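Local coordinates for magnesium transporter, putative (Shewanella oneidensis MR-1, PDB 3KXR), which probably belongs to a membrane transporter that carries magnesium ions, of which this chain is the intracellular part with a pair of CBS domains, at residues D49-D61 and A128-E140. Sequence-based numbering, arbitrary orientation.
Sequences DQYSENEIGRYTD and ALTANTTLLDAAE
Y51 rests on A131, with ring atom CE2 3.4 Å from A131 CB. The contact joins the loop after helix 39-50, in the MgtE N-domain region of the chain, to the second CBS domain of the pair. The loop docks where the type I turn T130-T133 leads from strand 129-130 to helix 135-143. V152 and I160 of the CBS sheet also touch A131. N54 reaches the start of the helix. With CG anti to its backbone N (chi1 -168°), its amide lies alongside T134, and OD1 takes a weak but straight bond from L135 N at 3.3 Å. A water links the same OD1 to L136 N. T134 caps that turn itself, its OG1 accepting from D137 N. The E55 side chain, extended beyond CG, crosses N132 at a slant, with OE2 3.7 Å from N132 CB. E55 OE1 accepts from S52 N at 2.9 Å, on its anti side. An alanine here removes the carboxylate, which would probably leave the S52-E55 turn less firmly held at S52 N and open a gap beside N132. I56 N donates to T133 O at 2.8 Å, almost head-on to the carbonyl. The I56 side chain packs on A138, I56 CG1 to A138 CB 3.6 Å, and is backed by V163 and L171. G57 N donates to A131 O at 2.8 Å, in the carbonyl plane and on a lone pair. Y59 crosses L135 at about a right angle, its CE2 3.6 Å from L135 CD2.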
loop_
_atom_site.group_PDB
_atom_site.type_symbol
_atom_site.label_atom_id
_atom_site.label_comp_id
_atom_site.label_asym_id
_atom_site.label_seq_id
_atom_site.Cartn_x
_atom_site.Cartn_y
_atom_site.Cartn_z
ATOM N N ASP A 49 -2.904 -13.449 14.513
ATOM C CA ASP A 49 -4.316 -13.414 14.761
ATOM C C ASP A 49 -4.947 -14.772 14.581
ATOM O O ASP A 49 -5.958 -15.082 15.213
ATOM C CB ASP A 49 -4.968 -12.399 13.826
ATOM C CG ASP A 49 -6.403 -12.095 14.191
ATOM O OD1 ASP A 49 -6.764 -12.052 15.391
ATOM O OD2 ASP A 49 -7.177 -11.860 13.250
ATOM N N GLN A 50 -4.367 -15.601 13.727
ATOM C CA GLN A 50 -4.951 -16.908 13.493
ATOM C C GLN A 50 -4.348 -17.968 14.388
ATOM O O GLN A 50 -5.043 -18.881 14.772
ATOM C CB GLN A 50 -4.801 -17.322 12.048
ATOM C CG GLN A 50 -5.504 -18.643 11.744
ATOM C CD GLN A 50 -5.407 -19.040 10.274
ATOM O OE1 GLN A 50 -4.774 -18.345 9.463
ATOM N NE2 GLN A 50 -6.025 -20.166 9.924
ATOM N N TYR A 51 -3.065 -17.854 14.713
ATOM C CA TYR A 51 -2.360 -18.909 15.444
ATOM C C TYR A 51 -1.891 -18.410 16.795
ATOM O O TYR A 51 -1.344 -17.312 16.917
ATOM C CB TYR A 51 -1.155 -19.444 14.633
ATOM C CG TYR A 51 -1.554 -20.075 13.315
ATOM C CD1 TYR A 51 -1.314 -19.431 12.096
ATOM C CD2 TYR A 51 -2.211 -21.300 13.288
ATOM C CE1 TYR A 51 -1.714 -20.012 10.879
ATOM C CE2 TYR A 51 -2.603 -21.898 12.073
ATOM C CZ TYR A 51 -2.361 -21.247 10.883
ATOM O OH TYR A 51 -2.773 -21.835 9.719
ATOM N N SER A 52 -2.081 -19.241 17.808
ATOM C CA SER A 52 -1.781 -18.859 19.179
ATOM C C SER A 52 -0.294 -19.016 19.430
ATOM O O SER A 52 0.445 -19.478 18.556
ATOM C CB SER A 52 -2.601 -19.704 20.144
ATOM O OG SER A 52 -2.372 -21.079 19.889
ATOM N N GLU A 53 0.132 -18.645 20.630
ATOM C CA GLU A 53 1.543 -18.412 20.913
ATOM C C GLU A 53 2.416 -19.639 20.842
ATOM O O GLU A 53 3.612 -19.516 20.682
ATOM C CB GLU A 53 1.703 -17.782 22.294
ATOM C CG GLU A 53 1.348 -18.742 23.445
ATOM C CD GLU A 53 1.419 -18.095 24.836
ATOM O OE1 GLU A 53 1.942 -16.946 24.977
ATOM O OE2 GLU A 53 0.938 -18.758 25.796
ATOM N N ASN A 54 1.841 -20.817 20.983
ATOM C CA ASN A 54 2.635 -22.027 20.895
ATOM C C ASN A 54 2.328 -22.830 19.641
ATOM O O ASN A 54 2.524 -24.032 19.632
ATOM C CB ASN A 54 2.441 -22.884 22.160
ATOM C CG ASN A 54 3.466 -24.039 22.277
ATOM O OD1 ASN A 54 4.644 -23.901 21.915
ATOM N ND2 ASN A 54 3.007 -25.183 22.772
ATOM N N GLU A 55 1.875 -22.168 18.573
ATOM C CA GLU A 55 1.648 -22.833 17.278
ATOM C C GLU A 55 2.640 -22.325 16.262
ATOM O O GLU A 55 2.799 -21.118 16.102
ATOM C CB GLU A 55 0.232 -22.580 16.763
ATOM C CG GLU A 55 -0.863 -23.236 17.607
ATOM C CD GLU A 55 -2.293 -23.034 17.059
ATOM O OE1 GLU A 55 -2.701 -21.890 16.737
ATOM O OE2 GLU A 55 -3.037 -24.038 16.976
ATOM N N ILE A 56 3.288 -23.228 15.534
ATOM C CA ILE A 56 4.332 -22.797 14.614
ATOM C C ILE A 56 3.801 -21.890 13.463
ATOM O O ILE A 56 4.535 -21.033 12.913
ATOM C CB ILE A 56 5.110 -23.996 14.076
ATOM C CG1 ILE A 56 6.462 -23.522 13.509
ATOM C CG2 ILE A 56 4.267 -24.802 13.042
ATOM C CD1 ILE A 56 7.275 -22.657 14.457
ATOM N N GLY A 57 2.521 -22.047 13.123
ATOM C CA GLY A 57 1.876 -21.152 12.163
ATOM C C GLY A 57 2.156 -19.670 12.412
ATOM O O GLY A 57 2.288 -18.872 11.493
ATOM N N ARG A 58 2.211 -19.305 13.676
ATOM C CA ARG A 58 2.414 -17.926 14.074
ATOM C C ARG A 58 3.763 -17.378 13.570
ATOM O O ARG A 58 3.850 -16.183 13.268
ATOM C CB ARG A 58 2.295 -17.848 15.595
ATOM C CG ARG A 58 2.749 -16.567 16.201
ATOM C CD ARG A 58 2.384 -16.494 17.658
ATOM N NE ARG A 58 0.973 -16.183 17.821
ATOM C CZ ARG A 58 0.474 -15.391 18.779
ATOM N NH1 ARG A 58 1.247 -14.798 19.682
ATOM N NH2 ARG A 58 -0.820 -15.162 18.822
ATOM N N TYR A 59 4.785 -18.237 13.451
ATOM C CA TYR A 59 6.139 -17.791 13.076
ATOM C C TYR A 59 6.533 -18.220 11.675
ATOM O O TYR A 59 7.685 -18.148 11.296
ATOM C CB TYR A 59 7.166 -18.294 14.073
ATOM C CG TYR A 59 6.805 -17.907 15.466
ATOM C CD1 TYR A 59 7.229 -16.696 16.016
ATOM C CD2 TYR A 59 6.000 -18.731 16.233
ATOM C CE1 TYR A 59 6.857 -16.322 17.327
ATOM C CE2 TYR A 59 5.633 -18.375 17.524
ATOM C CZ TYR A 59 6.055 -17.174 18.067
ATOM O OH TYR A 59 5.650 -16.872 19.351
ATOM N N THR A 60 5.546 -18.648 10.910
ATOM C CA THR A 60 5.703 -19.016 9.525
ATOM C C THR A 60 6.094 -17.856 8.632
ATOM O O THR A 60 5.583 -16.761 8.758
ATOM C CB THR A 60 4.382 -19.562 8.997
ATOM O OG1 THR A 60 4.249 -20.895 9.480
ATOM C CG2 THR A 60 4.355 -19.583 7.482
ATOM N N ASP A 61 6.982 -18.139 7.700
ATOM C CA ASP A 61 7.456 -17.155 6.762
ATOM C C ASP A 61 6.850 -17.478 5.412
ATOM O O ASP A 61 6.954 -18.581 4.946
ATOM C CB ASP A 61 8.975 -17.241 6.724
ATOM C CG ASP A 61 9.594 -16.224 5.830
ATOM O OD1 ASP A 61 8.860 -15.424 5.218
ATOM O OD2 ASP A 61 10.834 -16.248 5.730
ATOM N N ALA A 128 6.298 -32.056 5.993
ATOM C CA ALA A 128 5.764 -30.723 6.226
ATOM C C ALA A 128 5.293 -30.621 7.672
ATOM O O ALA A 128 4.776 -31.569 8.203
ATOM C CB ALA A 128 4.602 -30.458 5.286
ATOM N N LEU A 129 5.448 -29.477 8.314
ATOM C CA LEU A 129 4.841 -29.271 9.618
ATOM C C LEU A 129 3.402 -28.814 9.457
ATOM O O LEU A 129 3.091 -28.009 8.576
ATOM C CB LEU A 129 5.607 -28.204 10.377
ATOM C CG LEU A 129 7.060 -28.583 10.601
ATOM C CD1 LEU A 129 7.852 -27.404 11.072
ATOM C CD2 LEU A 129 7.142 -29.799 11.550
ATOM N N THR A 130 2.523 -29.319 10.307
ATOM C CA THR A 130 1.213 -28.723 10.477
ATOM C C THR A 130 1.393 -27.423 11.270
ATOM O O THR A 130 2.263 -27.341 12.144
ATOM C CB THR A 130 0.259 -29.684 11.214
ATOM O OG1 THR A 130 0.830 -30.036 12.486
ATOM C CG2 THR A 130 0.050 -30.939 10.367
ATOM N N ALA A 131 0.557 -26.428 10.963
ATOM C CA ALA A 131 0.657 -25.077 11.535
ATOM C C ALA A 131 0.428 -25.090 13.045
ATOM O O ALA A 131 0.880 -24.207 13.770
ATOM C CB ALA A 131 -0.339 -24.156 10.868
ATOM N N ASN A 132 -0.269 -26.118 13.505
ATOM C CA ASN A 132 -0.551 -26.282 14.932
ATOM C C ASN A 132 0.553 -27.016 15.684
ATOM O O ASN A 132 0.450 -27.163 16.873
ATOM C CB ASN A 132 -1.891 -26.994 15.138
ATOM C CG ASN A 132 -1.859 -28.422 14.677
ATOM O OD1 ASN A 132 -0.938 -28.851 14.004
ATOM N ND2 ASN A 132 -2.857 -29.167 15.041
ATOM N N THR A 133 1.611 -27.475 15.015
ATOM C CA THR A 133 2.741 -28.098 15.738
ATOM C C THR A 133 3.305 -27.119 16.778
ATOM O O THR A 133 3.338 -25.895 16.528
ATOM C CB THR A 133 3.840 -28.495 14.763
ATOM O OG1 THR A 133 3.277 -29.375 13.788
ATOM C CG2 THR A 133 5.007 -29.161 15.468
ATOM N N THR A 134 3.712 -27.640 17.943
ATOM C CA THR A 134 4.253 -26.784 19.006
ATOM C C THR A 134 5.595 -26.249 18.572
ATOM O O THR A 134 6.270 -26.855 17.728
ATOM C CB THR A 134 4.450 -27.499 20.365
ATOM O OG1 THR A 134 5.421 -28.531 20.218
ATOM C CG2 THR A 134 3.158 -28.092 20.907
ATOM N N LEU A 135 6.007 -25.145 19.175
ATOM C CA LEU A 135 7.222 -24.483 18.744
ATOM C C LEU A 135 8.434 -25.373 18.907
ATOM O O LEU A 135 9.279 -25.462 18.021
ATOM C CB LEU A 135 7.440 -23.184 19.498
ATOM C CG LEU A 135 6.302 -22.161 19.493
ATOM C CD1 LEU A 135 6.806 -20.882 20.122
ATOM C CD2 LEU A 135 5.748 -21.941 18.062
ATOM N N LEU A 136 8.519 -26.044 20.037
ATOM C CA LEU A 136 9.656 -26.917 20.314
ATOM C C LEU A 136 9.636 -28.197 19.471
ATOM O O LEU A 136 10.692 -28.687 19.107
ATOM C CB LEU A 136 9.711 -27.243 21.803
ATOM C CG LEU A 136 10.976 -27.855 22.413
ATOM C CD1 LEU A 136 10.911 -27.716 23.954
ATOM C CD2 LEU A 136 11.207 -29.366 22.055
ATOM N N ASP A 137 8.464 -28.735 19.152
ATOM C CA ASP A 137 8.419 -29.856 18.232
ATOM C C ASP A 137 8.845 -29.409 16.839
ATOM O O ASP A 137 9.493 -30.152 16.130
ATOM C CB ASP A 137 7.039 -30.489 18.163
ATOM C CG ASP A 137 6.691 -31.282 19.403
ATOM O OD1 ASP A 137 7.566 -31.477 20.287
ATOM O OD2 ASP A 137 5.509 -31.699 19.503
ATOM N N ALA A 138 8.487 -28.196 16.445
ATOM C CA ALA A 138 8.939 -27.643 15.171
ATOM C C ALA A 138 10.441 -27.510 15.141
ATOM O O ALA A 138 11.082 -27.941 14.196
ATOM C CB ALA A 138 8.327 -26.298 14.932
ATOM N N ALA A 139 11.004 -26.896 16.163
ATOM C CA ALA A 139 12.445 -26.689 16.230
ATOM C C ALA A 139 13.186 -28.030 16.200
ATOM O O ALA A 139 14.176 -28.180 15.482
ATOM C CB ALA A 139 12.821 -25.876 17.502
ATOM N N GLU A 140 12.690 -29.015 16.940
ATOM C CA GLU A 140 13.301 -30.339 16.913
ATOM C C GLU A 140 13.292 -30.969 15.525
ATOM O O GLU A 140 14.281 -31.580 15.092
ATOM C CB GLU A 140 12.598 -31.290 17.876
ATOM C CG GLU A 140 13.322 -31.410 19.178
ATOM C CD GLU A 140 12.738 -32.484 20.067
ATOM O OE1 GLU A 140 13.282 -33.629 20.053
ATOM O OE2 GLU A 140 11.733 -32.167 20.765
HETATM O O HOH W 1 6.638 -25.360 22.225
#